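Local atomic coordinates of intracellular protease/amidase (Salmonella enterica subsp. enterica serovar Typhimurium, PDB entry 4K2H), a protein that is of unknown function but belongs to the DJ-1/PfpI family, is tentatively assigned peptidase activity and binds zinc. Residues L24-R29 with E182-P187; V70-G75 with A90-H95; G117-R122 with G148-G153; V144-N149 with A163-A168; R169-G172 with P176-E179. The protein carries 1 engineered substitution. One frame throughout, in Å; residues are numbered along the deposited sequence.

In the fold
The five contacts show how a DJ-1/PfpI alpha/beta fold is closed from core to carboxyl end. Contact 2, nearest the centre of the chain, sets strand 69-72 of the parallel sheet against helix 86-97. Contacts 3 and 4 follow it along the chain, with centres about 11 Å apart; they share Gly-148 and Asn-149 and lie on the two antiparallel strands 144-147 and 150-153. Contact 4 also reaches helix 159-171, and contact 5 joins the end of that helix to helix 174-183. Contact 1, whose centre lies about 11 Å from that of contact 5, brings the end of helix 174-183 back to helix 17-29, enclosing the other four and reaching an intersubunit zinc site.

Contact 1: L24-R29 with E182-P187; sequences LDILRR and EHIYYP. With ZN (zinc ion), chain P.
Ile-184 meets Ile-26 and Arg-29 where the chain leaves helix 174-183 through a Schellman motif, Tyr-185 taking the positive phi; the contact packs the end of this helix on helix 17-29 of the alpha/beta fold. The close-packed part is apolar: the two isoleucines cross at about a right angle, with CD1 of Ile-26 at 3.8 Å from CD1 of Ile-184. Behind it, Ile-26 also packs on Ala-163, Leu-164 and Ser-167 of helix 159-171. With CG1 of Ile-184 between the backbone N and the carbonyl carbon (chi1 59°), CG2 is left to lie over one face of the Arg-29 guanidinium, 3.7 Å from NH1. This is the looser side: Arg-29 is partly exposed, though Leu-156 of the second subunit packs on it, and the exposed His-183 keeps its NE2 5.1 Å from Arg-29 NH1. Asp-25 grips the edge of the guanidinium: NE donates almost straight (169°) to OD2 at 2.8 Å, in the guanidinium plane but 31° out of the carboxylate plane, on its syn side. Glu-16, Glu-17 and His-49 of the second subunit complete the coordination of a zinc ion bound on this side by Asp-25 OD1 at 2.1 Å.

Contact 2: V70-G75 with A90-H95; sequences VVLPGG and AFVARH
His-95 and Phe-91, one turn apart on helix 86-97, both touch Val-70, whose CG2 lies against the two rings, and the imidazole can be followed atom by atom. Its CB skirts the valine, 4.2 Å from CG2. At CG the ring begins, turned beside the backbone N (chi1 -77°), and the same methyl now lies over its face as a CH-pi contact, CG2 standing 3.9 Å from the ring centroid and 21° off the normal. The approach is nearest at CD2, 3.7 Å from Val-70 CG2. On the other branch ND1 turns back along the helix and donates to Phe-91 O at 2.7 Å, nearly in the ring plane; the backbone N of His-95 reaches the same oxygen from its opposite face. CE1 is placed above the centre of the Phe-91 ring.

At the tip, NE2 is still 4.2 Å from Val-70 CG2 while it pairs with the backbone N of Phe-67, so both ring nitrogens are engaged and the rotation of the imidazole is fixed; a neutral ring protonated on ND1 would be consistent with this pairing. The setting is a beta-alpha-beta crossover: strand 69-72 and its parallel neighbour 101-104 are linked through helices 76-83 and 86-97, and the short segment of the latter runs at 134° to the strand with the axes 10.4 Å apart.

Phe-91 meets the valine obliquely, CE2 lying 3.8 Å from Val-70 CG2. Further along the strand, Leu-72 reaches Val-92 more loosely, CD2 to CG2 at 4.1 Å, and Leu-113 of helix 108-114 touches both of these side chains.

Contact 3: G117-R122 with G148-G153; sequences GLLKGR and GNLISG
Arg-122 lays its guanidinium across Leu-150, and the geometry begins with a type I' beta turn, Leu-119 to Arg-122, in the loop after helix 108-114. Within the turn Leu-119 O accepts two bonds from Arg-122, one from the backbone N and one from NE at 2.7 Å; they come from opposite faces of the carbonyl plane. This grip, made possible by the bend of the arginine chain at chi3 (-62°), fixes the rotation of the flat group. Weaker bonds run from NH2 to the carbonyl oxygens of Leu-118 and Leu-119.

The faces of the guanidinium are then occupied by aliphatic carbons. Over one lies Leu-150, its CB 3.8 Å above the plane and its CD2 3.8 Å from NE of Arg-122; over the opposite face passes CE of Lys-120, so the group is sandwiched. Leu-150 owes its reach to CG standing anti to the backbone N (chi1 -175°).

Asn-149 comes to the edge instead of a face. Its amide plane is turned 42° from the guanidinium, with OD1 3.2 Å from Arg-122 NH1, while ND2 is taken up by Lys-100 O and by Asp-96, which lies outside both segments. The carboxylate of Asp-96 also pairs with Arg-122 NH2 and Lys-120 NZ, so it is shared by the three polar ends and would partly offset the charge of the buried Arg-122. Leu-119 crosses Leu-150 at about a right angle, its CD2 resting 3.9 Å from Leu-150 CD2.

Contact 4: V144-N149 with A163-A168; sequences VVEDGN and ALTLSA
Thr-165 carries the whole contact with Val-144 and Glu-146, two side chains directed to the same side of strand 144-147. The helical segment starts at Ala-163, whose CB points away from the strand. Its carbonyl oxygen takes two donors from one turn on, Ser-167 N and Ser-167 OG, the hydroxyl at 2.9 Å and above the carbonyl plane. Leu-164 faces helix 174-183. Thr-165 then turns toward the strand with its two branches doing different work: OG1 lies beside the backbone N (chi1 -58°) and bonds back to Asp-161 O, leaving CG2 as the branch that makes the contact. That methyl meets Val-144 tip to tip, 4.1 Å from CG1, and touches Glu-146 OE2 at 3.4 Å.

The glutamate approaches from the opposite direction on a chain that is extended beyond CG. Its polar partner is Arg-169, salt-bridged through OE1, so the carboxylate spans from the threonine methyl to a guanidinium one turn farther along the helix. After Leu-166, which packs on Leu-101 and Cys-103, Ser-167 touches Leu-27. Ala-168 closes the segment against Val-177. Helix 159-171 thus lies among the beta hairpin of strands 144-147 and 150-153, helices 17-29 and 174-183, and strand 101-104, on which Leu-166 packs.

Contact 5: R169-G172 with P176-E179; sequences RLLG and PVRE
Leu-171 and Val-177 bring their backbones closest, CA to CA at 8.4 Å, where helix 159-171 ends and Gly-172 leaves it with a positive phi. These are two consecutive helices joined by a very short link, which turns the chain into helix 174-183, and apolar side chains fill the inside of the corner. The weak backbone bond from Gly-172 N to Arg-169 O reaches back three residues.

Leu-171 supplies one half of the contact. CG stands beside the backbone N (chi1 -68°) and CD1 continues in the extended direction (chi2 -174°), which carries that methyl across to the second helix while Ile-32 packs against the same residue. There it rests against two residues adjacent in sequence. The Pro-176 ring presents its CB at 4.3 Å from Leu-171 CD1, on the partly exposed side of the corner. Val-177 is the buried partner, where it is also packed by Leu-164 and Trp-188. Both approaches are loose van der Waals contacts, in keeping with a joint toward the outside of the chain. On the buried side, Val-177 CG2 stands 4.3 Å from Leu-171 CD1.

Contact 1: L24-R29 with E182-P187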
# COMPACT_ATOMS: atom_id res chain seq x y z
N LEU A 24 4.19 -3.18 -5.68
CA LEU A 24 4.64 -2.31 -6.72
C LEU A 24 5.69 -1.31 -6.20
O LEU A 24 6.70 -1.05 -6.84
CB LEU A 24 3.42 -1.60 -7.30
CG LEU A 24 3.74 -0.68 -8.43
CD1 LEU A 24 2.57 -0.73 -9.40
CD2 LEU A 24 4.06 0.71 -7.89
N ASP A 25 5.43 -0.74 -5.05
CA ASP A 25 6.38 0.20 -4.45
C ASP A 25 7.75 -0.48 -4.23
O ASP A 25 8.81 0.07 -4.56
CB ASP A 25 5.79 0.77 -3.15
CG ASP A 25 6.81 1.40 -2.26
OD1 ASP A 25 6.81 2.63 -2.21
OD2 ASP A 25 7.59 0.70 -1.54
N ILE A 26 7.74 -1.67 -3.65
CA ILE A 26 9.02 -2.35 -3.35
C ILE A 26 9.79 -2.61 -4.64
O ILE A 26 10.96 -2.22 -4.77
CB ILE A 26 8.78 -3.67 -2.60
CG1 ILE A 26 8.16 -3.40 -1.22
CG2 ILE A 26 10.07 -4.48 -2.46
CD1 ILE A 26 9.01 -2.55 -0.32
N LEU A 27 9.11 -3.21 -5.62
CA LEU A 27 9.71 -3.51 -6.90
C LEU A 27 10.30 -2.26 -7.55
O LEU A 27 11.44 -2.30 -8.05
CB LEU A 27 8.70 -4.17 -7.84
CG LEU A 27 8.17 -5.57 -7.48
CD1 LEU A 27 6.97 -5.94 -8.35
CD2 LEU A 27 9.24 -6.63 -7.64
N ARG A 28 9.54 -1.16 -7.54
CA ARG A 28 10.00 0.06 -8.19
C ARG A 28 11.11 0.75 -7.40
O ARG A 28 11.92 1.44 -7.99
CB ARG A 28 8.82 1.03 -8.51
CG ARG A 28 8.17 0.77 -9.87
CD ARG A 28 6.93 1.62 -10.17
NE ARG A 28 6.25 1.23 -11.43
CZ ARG A 28 5.01 1.55 -11.80
NH1 ARG A 28 4.19 2.28 -11.04
NH2 ARG A 28 4.55 1.08 -12.96
N ARG A 29 11.18 0.55 -6.08
CA ARG A 29 12.33 1.09 -5.32
C ARG A 29 13.62 0.43 -5.78
O ARG A 29 14.66 1.07 -5.81
CB ARG A 29 12.19 0.86 -3.83
CG ARG A 29 11.40 1.93 -3.10
CD ARG A 29 11.04 1.47 -1.72
NE ARG A 29 9.88 2.20 -1.24
CZ ARG A 29 9.93 3.40 -0.69
NH1 ARG A 29 11.09 4.01 -0.51
NH2 ARG A 29 8.80 3.98 -0.30
N GLU A 182 16.25 -2.35 4.70
CA GLU A 182 16.87 -1.52 5.72
C GLU A 182 16.46 -0.04 5.55
O GLU A 182 16.08 0.60 6.51
CB GLU A 182 18.39 -1.69 5.73
CG GLU A 182 18.83 -3.05 6.28
CD GLU A 182 20.33 -3.34 6.15
OE1 GLU A 182 21.11 -2.44 5.76
OE2 GLU A 182 20.73 -4.49 6.45
N HIS A 183 16.50 0.47 4.32
CA HIS A 183 16.18 1.88 4.04
C HIS A 183 14.73 2.28 4.46
O HIS A 183 14.50 3.42 4.87
CB HIS A 183 16.41 2.14 2.55
CG HIS A 183 16.23 3.57 2.13
ND1 HIS A 183 17.23 4.51 2.26
CD2 HIS A 183 15.17 4.20 1.55
CE1 HIS A 183 16.79 5.67 1.80
NE2 HIS A 183 15.55 5.51 1.36
N ILE A 184 13.79 1.34 4.39
CA ILE A 184 12.40 1.61 4.80
C ILE A 184 12.08 1.04 6.19
O ILE A 184 10.93 1.11 6.64
CB ILE A 184 11.37 1.10 3.75
CG1 ILE A 184 11.49 -0.40 3.50
CG2 ILE A 184 11.54 1.86 2.44
CD1 ILE A 184 10.24 -1.06 2.99
N TYR A 185 13.10 0.48 6.85
CA TYR A 185 12.99 0.06 8.24
C TYR A 185 12.13 -1.18 8.40
O TYR A 185 11.41 -1.32 9.36
CB TYR A 185 12.48 1.23 9.11
CG TYR A 185 13.19 2.54 8.84
CD1 TYR A 185 14.54 2.71 9.18
CD2 TYR A 185 12.53 3.61 8.24
CE1 TYR A 185 15.20 3.89 8.93
CE2 TYR A 185 13.19 4.81 7.98
CZ TYR A 185 14.52 4.94 8.33
OH TYR A 185 15.18 6.13 8.10
N TYR A 186 12.20 -2.08 7.43
CA TYR A 186 11.55 -3.38 7.54
C TYR A 186 12.56 -4.50 7.81
O TYR A 186 13.39 -4.76 6.96
CB TYR A 186 10.76 -3.72 6.28
CG TYR A 186 9.95 -4.97 6.46
CD1 TYR A 186 8.76 -4.95 7.20
CD2 TYR A 186 10.38 -6.18 5.96
CE1 TYR A 186 8.02 -6.12 7.39
CE2 TYR A 186 9.65 -7.33 6.14
CZ TYR A 186 8.48 -7.30 6.86
OH TYR A 186 7.75 -8.44 7.04
N PRO A 187 12.47 -5.18 8.96
CA PRO A 187 13.39 -6.30 9.23
C PRO A 187 13.16 -7.48 8.28
O PRO A 187 12.08 -8.07 8.28
CB PRO A 187 13.04 -6.69 10.66
CG PRO A 187 11.60 -6.29 10.83
CD PRO A 187 11.40 -5.08 9.98
ZN ZN P . 6.02 4.12 -3.47

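Contact 2: V70-G75 with A90-H95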
# COMPACT_ATOMS: atom_id res chain seq x y z
N VAL A 70 4.47 -12.30 -12.81
CA VAL A 70 3.07 -11.83 -12.83
C VAL A 70 2.53 -11.85 -11.42
O VAL A 70 2.40 -12.92 -10.80
CB VAL A 70 2.20 -12.75 -13.70
CG1 VAL A 70 0.75 -12.31 -13.71
CG2 VAL A 70 2.77 -12.82 -15.10
N VAL A 71 2.22 -10.68 -10.89
CA VAL A 71 1.60 -10.57 -9.58
C VAL A 71 0.09 -10.62 -9.67
O VAL A 71 -0.53 -9.87 -10.43
CB VAL A 71 1.98 -9.24 -8.91
CG1 VAL A 71 1.31 -9.11 -7.56
CG2 VAL A 71 3.47 -9.14 -8.77
N LEU A 72 -0.52 -11.48 -8.87
CA LEU A 72 -1.98 -11.60 -8.81
C LEU A 72 -2.46 -11.17 -7.45
O LEU A 72 -2.40 -11.93 -6.50
CB LEU A 72 -2.41 -13.03 -9.11
CG LEU A 72 -1.93 -13.59 -10.45
CD1 LEU A 72 -2.19 -15.09 -10.45
CD2 LEU A 72 -2.65 -12.93 -11.61
N PRO A 73 -2.87 -9.90 -7.31
CA PRO A 73 -3.40 -9.42 -6.02
C PRO A 73 -4.69 -10.14 -5.63
O PRO A 73 -5.29 -10.80 -6.44
CB PRO A 73 -3.67 -7.93 -6.24
CG PRO A 73 -3.33 -7.62 -7.65
CD PRO A 73 -2.74 -8.84 -8.32
N GLY A 74 -5.08 -10.01 -4.38
CA GLY A 74 -6.32 -10.55 -3.88
C GLY A 74 -7.41 -9.51 -3.92
O GLY A 74 -7.49 -8.70 -4.89
N GLY A 75 -8.22 -9.51 -2.86
CA GLY A 75 -9.52 -8.83 -2.83
C GLY A 75 -10.65 -9.76 -3.25
O GLY A 75 -10.51 -10.50 -4.23
N ALA A 90 -5.47 -17.18 -19.84
CA ALA A 90 -4.47 -17.37 -20.92
C ALA A 90 -3.13 -16.73 -20.62
O ALA A 90 -2.09 -17.29 -20.98
CB ALA A 90 -4.98 -16.85 -22.26
N PHE A 91 -3.16 -15.53 -20.04
CA PHE A 91 -1.93 -14.79 -19.74
C PHE A 91 -1.12 -15.51 -18.68
O PHE A 91 0.09 -15.69 -18.81
CB PHE A 91 -2.31 -13.41 -19.22
CG PHE A 91 -1.17 -12.46 -19.04
CD1 PHE A 91 -0.70 -11.69 -20.10
CD2 PHE A 91 -0.62 -12.25 -17.79
CE1 PHE A 91 0.30 -10.73 -19.92
CE2 PHE A 91 0.41 -11.32 -17.60
CZ PHE A 91 0.85 -10.55 -18.68
N VAL A 92 -1.79 -15.93 -17.62
CA VAL A 92 -1.15 -16.71 -16.57
C VAL A 92 -0.66 -18.07 -17.08
O VAL A 92 0.42 -18.53 -16.69
CB VAL A 92 -2.11 -16.90 -15.40
CG1 VAL A 92 -1.59 -17.91 -14.40
CG2 VAL A 92 -2.36 -15.55 -14.72
N ALA A 93 -1.44 -18.74 -17.93
CA ALA A 93 -1.08 -20.10 -18.31
C ALA A 93 0.20 -20.06 -19.14
O ALA A 93 1.12 -20.84 -18.92
CB ALA A 93 -2.20 -20.79 -19.05
N ARG A 94 0.25 -19.09 -20.06
CA ARG A 94 1.37 -18.93 -20.93
C ARG A 94 2.66 -18.63 -20.16
O ARG A 94 3.71 -19.22 -20.43
CB ARG A 94 1.06 -17.81 -21.93
CG ARG A 94 2.17 -17.48 -22.90
CD ARG A 94 1.66 -16.55 -24.00
NE ARG A 94 1.09 -15.30 -23.49
CZ ARG A 94 1.78 -14.22 -23.15
NH1 ARG A 94 1.14 -13.13 -22.71
NH2 ARG A 94 3.10 -14.19 -23.25
N HIS A 95 2.58 -17.70 -19.22
CA HIS A 95 3.73 -17.36 -18.40
C HIS A 95 4.15 -18.56 -17.56
O HIS A 95 5.34 -18.81 -17.38
CB HIS A 95 3.45 -16.15 -17.49
CG HIS A 95 3.50 -14.84 -18.20
ND1 HIS A 95 2.49 -14.41 -19.02
CD2 HIS A 95 4.45 -13.88 -18.25
CE1 HIS A 95 2.79 -13.23 -19.54
NE2 HIS A 95 3.99 -12.89 -19.09

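Contact 3: G117-R122 with G148-G153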
# COMPACT_ATOMS: atom_id res chain seq x y z
N GLY A 117 -7.84 -25.35 -11.28
CA GLY A 117 -7.00 -26.53 -11.33
C GLY A 117 -5.62 -26.27 -11.88
O GLY A 117 -5.05 -27.13 -12.52
N LEU A 118 -5.08 -25.07 -11.65
CA LEU A 118 -3.82 -24.66 -12.28
C LEU A 118 -2.66 -24.62 -11.30
O LEU A 118 -1.60 -24.09 -11.63
CB LEU A 118 -3.97 -23.27 -12.94
CG LEU A 118 -5.11 -23.07 -13.96
CD1 LEU A 118 -5.12 -21.63 -14.48
CD2 LEU A 118 -4.98 -24.03 -15.12
N LEU A 119 -2.85 -25.18 -10.12
CA LEU A 119 -1.77 -25.19 -9.11
C LEU A 119 -0.72 -26.26 -9.41
O LEU A 119 0.44 -26.10 -9.02
CB LEU A 119 -2.31 -25.32 -7.70
CG LEU A 119 -2.87 -23.97 -7.22
CD1 LEU A 119 -3.65 -24.13 -5.92
CD2 LEU A 119 -1.78 -22.90 -7.07
N LYS A 120 -1.12 -27.31 -10.14
CA LYS A 120 -0.21 -28.36 -10.63
C LYS A 120 0.42 -29.11 -9.49
O LYS A 120 1.60 -29.43 -9.53
CB LYS A 120 0.90 -27.78 -11.54
CG LYS A 120 0.41 -27.40 -12.92
CD LYS A 120 1.54 -26.94 -13.83
CE LYS A 120 2.03 -25.56 -13.44
NZ LYS A 120 3.31 -25.20 -14.10
N GLY A 121 -0.37 -29.37 -8.46
CA GLY A 121 0.12 -30.02 -7.25
C GLY A 121 1.05 -29.16 -6.40
O GLY A 121 1.57 -29.64 -5.41
N ARG A 122 1.27 -27.90 -6.75
CA ARG A 122 2.33 -27.15 -6.06
C ARG A 122 1.94 -26.70 -4.67
O ARG A 122 0.75 -26.60 -4.34
CB ARG A 122 2.81 -25.97 -6.88
CG ARG A 122 3.71 -26.38 -8.05
CD ARG A 122 3.93 -25.20 -8.98
NE ARG A 122 2.66 -24.74 -9.56
CZ ARG A 122 2.57 -23.89 -10.58
NH1 ARG A 122 3.65 -23.41 -11.16
NH2 ARG A 122 1.38 -23.54 -11.04
N GLY A 148 9.04 -23.88 -7.10
CA GLY A 148 9.35 -23.67 -8.50
C GLY A 148 9.13 -22.21 -8.86
O GLY A 148 9.66 -21.33 -8.21
N ASN A 149 8.33 -21.96 -9.89
CA ASN A 149 8.07 -20.59 -10.33
C ASN A 149 6.78 -19.97 -9.69
O ASN A 149 6.29 -18.93 -10.12
CB ASN A 149 8.01 -20.55 -11.86
CG ASN A 149 6.87 -21.41 -12.43
OD1 ASN A 149 6.63 -22.53 -11.95
ND2 ASN A 149 6.15 -20.88 -13.44
N LEU A 150 6.25 -20.63 -8.65
CA LEU A 150 5.07 -20.16 -7.94
C LEU A 150 5.52 -19.61 -6.60
O LEU A 150 6.09 -20.35 -5.77
CB LEU A 150 4.11 -21.32 -7.72
CG LEU A 150 2.78 -20.95 -7.08
CD1 LEU A 150 1.92 -20.00 -7.94
CD2 LEU A 150 2.06 -22.25 -6.80
N ILE A 151 5.34 -18.30 -6.43
CA ILE A 151 5.64 -17.60 -5.19
C ILE A 151 4.33 -17.00 -4.67
O ILE A 151 3.76 -16.08 -5.29
CB ILE A 151 6.68 -16.47 -5.44
CG1 ILE A 151 7.96 -17.05 -6.03
CG2 ILE A 151 6.99 -15.70 -4.15
CD1 ILE A 151 9.13 -16.09 -6.08
N SER A 152 3.84 -17.52 -3.56
CA SER A 152 2.56 -17.08 -3.00
C SER A 152 2.76 -16.37 -1.68
O SER A 152 3.74 -16.58 -0.98
CB SER A 152 1.60 -18.26 -2.84
OG SER A 152 2.19 -19.33 -2.11
N GLY A 153 1.81 -15.50 -1.35
CA GLY A 153 1.88 -14.62 -0.19
C GLY A 153 0.60 -14.86 0.56
O GLY A 153 -0.44 -15.02 -0.04

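Contact 4: V144-N149 with A163-A168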
# COMPACT_ATOMS: atom_id res chain seq x y z
N VAL A 144 5.11 -16.65 3.24
CA VAL A 144 5.46 -16.74 1.86
C VAL A 144 5.90 -18.18 1.58
O VAL A 144 6.72 -18.74 2.29
CB VAL A 144 6.61 -15.77 1.53
CG1 VAL A 144 7.01 -15.87 0.06
CG2 VAL A 144 6.21 -14.34 1.83
N VAL A 145 5.34 -18.76 0.53
CA VAL A 145 5.66 -20.11 0.09
C VAL A 145 6.25 -20.02 -1.28
O VAL A 145 5.70 -19.28 -2.13
CB VAL A 145 4.39 -20.96 0.03
CG1 VAL A 145 4.67 -22.34 -0.57
CG2 VAL A 145 3.79 -21.06 1.41
N GLU A 146 7.35 -20.73 -1.52
CA GLU A 146 7.94 -20.84 -2.86
C GLU A 146 8.02 -22.27 -3.33
O GLU A 146 8.51 -23.15 -2.60
CB GLU A 146 9.36 -20.32 -2.87
CG GLU A 146 9.49 -18.89 -2.47
CD GLU A 146 10.94 -18.47 -2.48
OE1 GLU A 146 11.57 -18.52 -3.56
OE2 GLU A 146 11.43 -18.10 -1.39
N ASP A 147 7.57 -22.51 -4.55
CA ASP A 147 7.66 -23.85 -5.12
C ASP A 147 7.80 -23.71 -6.60
O ASP A 147 6.82 -23.45 -7.28
CB ASP A 147 6.42 -24.67 -4.76
CG ASP A 147 6.49 -26.11 -5.28
OD1 ASP A 147 7.43 -26.45 -6.02
OD2 ASP A 147 5.58 -26.88 -4.98
N GLY A 148 9.04 -23.88 -7.10
CA GLY A 148 9.35 -23.67 -8.50
C GLY A 148 9.13 -22.21 -8.86
O GLY A 148 9.66 -21.33 -8.21
N ASN A 149 8.33 -21.96 -9.89
CA ASN A 149 8.07 -20.59 -10.33
C ASN A 149 6.78 -19.97 -9.69
O ASN A 149 6.29 -18.93 -10.12
CB ASN A 149 8.01 -20.55 -11.86
CG ASN A 149 6.87 -21.41 -12.43
OD1 ASN A 149 6.63 -22.53 -11.95
ND2 ASN A 149 6.15 -20.88 -13.44
N ALA A 163 6.84 -9.26 -1.23
CA ALA A 163 7.46 -8.36 -2.19
C ALA A 163 9.00 -8.47 -2.19
O ALA A 163 9.63 -8.51 -3.24
CB ALA A 163 7.03 -6.92 -1.92
N LEU A 164 9.60 -8.50 -0.99
CA LEU A 164 11.06 -8.59 -0.91
C LEU A 164 11.53 -9.94 -1.46
O LEU A 164 12.46 -10.00 -2.24
CB LEU A 164 11.55 -8.32 0.51
CG LEU A 164 11.22 -6.90 0.98
CD1 LEU A 164 11.35 -6.81 2.49
CD2 LEU A 164 12.03 -5.79 0.32
N THR A 165 10.82 -11.01 -1.13
CA THR A 165 11.17 -12.34 -1.64
C THR A 165 11.06 -12.43 -3.15
O THR A 165 11.98 -12.93 -3.82
CB THR A 165 10.29 -13.42 -1.00
OG1 THR A 165 10.48 -13.34 0.39
CG2 THR A 165 10.69 -14.82 -1.46
N LEU A 166 9.96 -11.94 -3.68
CA LEU A 166 9.81 -11.86 -5.12
C LEU A 166 10.98 -11.08 -5.72
O LEU A 166 11.58 -11.53 -6.70
CB LEU A 166 8.48 -11.18 -5.49
CG LEU A 166 8.30 -10.79 -6.96
CD1 LEU A 166 8.47 -11.98 -7.89
CD2 LEU A 166 6.94 -10.16 -7.17
N SER A 167 11.31 -9.92 -5.14
CA SER A 167 12.36 -9.07 -5.69
C SER A 167 13.71 -9.78 -5.70
O SER A 167 14.47 -9.71 -6.66
CB SER A 167 12.50 -7.79 -4.87
OG SER A 167 11.34 -6.98 -4.94
N ALA A 168 14.01 -10.45 -4.59
CA ALA A 168 15.27 -11.11 -4.42
C ALA A 168 15.39 -12.21 -5.46
O ALA A 168 16.43 -12.37 -6.10
CB ALA A 168 15.37 -11.68 -3.02

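Contact 5: R169-G172 with P176-E179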
# COMPACT_ATOMS: atom_id res chain seq x y z
N ARG A 169 14.32 -12.96 -5.65
CA ARG A 169 14.29 -13.96 -6.70
C ARG A 169 14.50 -13.36 -8.11
O ARG A 169 15.28 -13.89 -8.92
CB ARG A 169 12.97 -14.68 -6.62
CG ARG A 169 12.83 -15.76 -7.66
CD ARG A 169 13.63 -17.02 -7.33
NE ARG A 169 12.92 -18.08 -8.03
CZ ARG A 169 11.97 -18.85 -7.50
NH1 ARG A 169 11.38 -19.74 -8.26
NH2 ARG A 169 11.65 -18.75 -6.21
N LEU A 170 13.81 -12.26 -8.43
CA LEU A 170 14.03 -11.57 -9.71
C LEU A 170 15.45 -11.04 -9.89
O LEU A 170 15.98 -11.07 -11.01
CB LEU A 170 13.07 -10.39 -9.87
CG LEU A 170 11.60 -10.74 -10.14
CD1 LEU A 170 10.73 -9.53 -9.88
CD2 LEU A 170 11.39 -11.25 -11.55
N LEU A 171 16.05 -10.55 -8.81
CA LEU A 171 17.39 -9.96 -8.88
C LEU A 171 18.49 -11.01 -8.76
O LEU A 171 19.62 -10.74 -9.12
CB LEU A 171 17.58 -8.89 -7.81
CG LEU A 171 16.76 -7.59 -7.97
CD1 LEU A 171 17.16 -6.57 -6.92
CD2 LEU A 171 16.95 -6.99 -9.36
N GLY A 172 18.16 -12.19 -8.23
CA GLY A 172 19.13 -13.26 -7.99
C GLY A 172 20.19 -12.85 -6.98
O GLY A 172 21.33 -13.25 -7.10
N PRO A 176 20.88 -6.13 -2.53
CA PRO A 176 20.19 -4.88 -2.81
C PRO A 176 18.79 -4.86 -2.17
O PRO A 176 18.32 -3.81 -1.75
CB PRO A 176 20.10 -4.84 -4.34
CG PRO A 176 20.97 -5.95 -4.82
CD PRO A 176 21.02 -6.96 -3.73
N VAL A 177 18.18 -6.04 -2.05
CA VAL A 177 16.88 -6.19 -1.40
C VAL A 177 16.94 -5.84 0.08
O VAL A 177 16.24 -4.95 0.53
CB VAL A 177 16.33 -7.62 -1.53
CG1 VAL A 177 15.00 -7.72 -0.83
CG2 VAL A 177 16.21 -8.00 -2.98
N ARG A 178 17.77 -6.57 0.82
CA ARG A 178 18.02 -6.28 2.24
C ARG A 178 18.36 -4.82 2.48
O ARG A 178 17.96 -4.24 3.48
CB ARG A 178 19.14 -7.16 2.76
CG ARG A 178 19.49 -6.88 4.21
CD ARG A 178 20.07 -8.09 4.92
NE ARG A 178 19.06 -9.15 5.07
CZ ARG A 178 19.07 -10.32 4.43
NH1 ARG A 178 18.10 -11.20 4.65
NH2 ARG A 178 20.04 -10.64 3.56
N GLU A 179 19.09 -4.22 1.55
CA GLU A 179 19.45 -2.82 1.67
C GLU A 179 18.24 -1.90 1.55
O GLU A 179 18.16 -0.90 2.25
CB GLU A 179 20.50 -2.47 0.61
CG GLU A 179 20.98 -1.04 0.67
CD GLU A 179 22.42 -0.85 0.18
OE1 GLU A 179 23.12 -1.85 -0.12
OE2 GLU A 179 22.85 0.32 0.11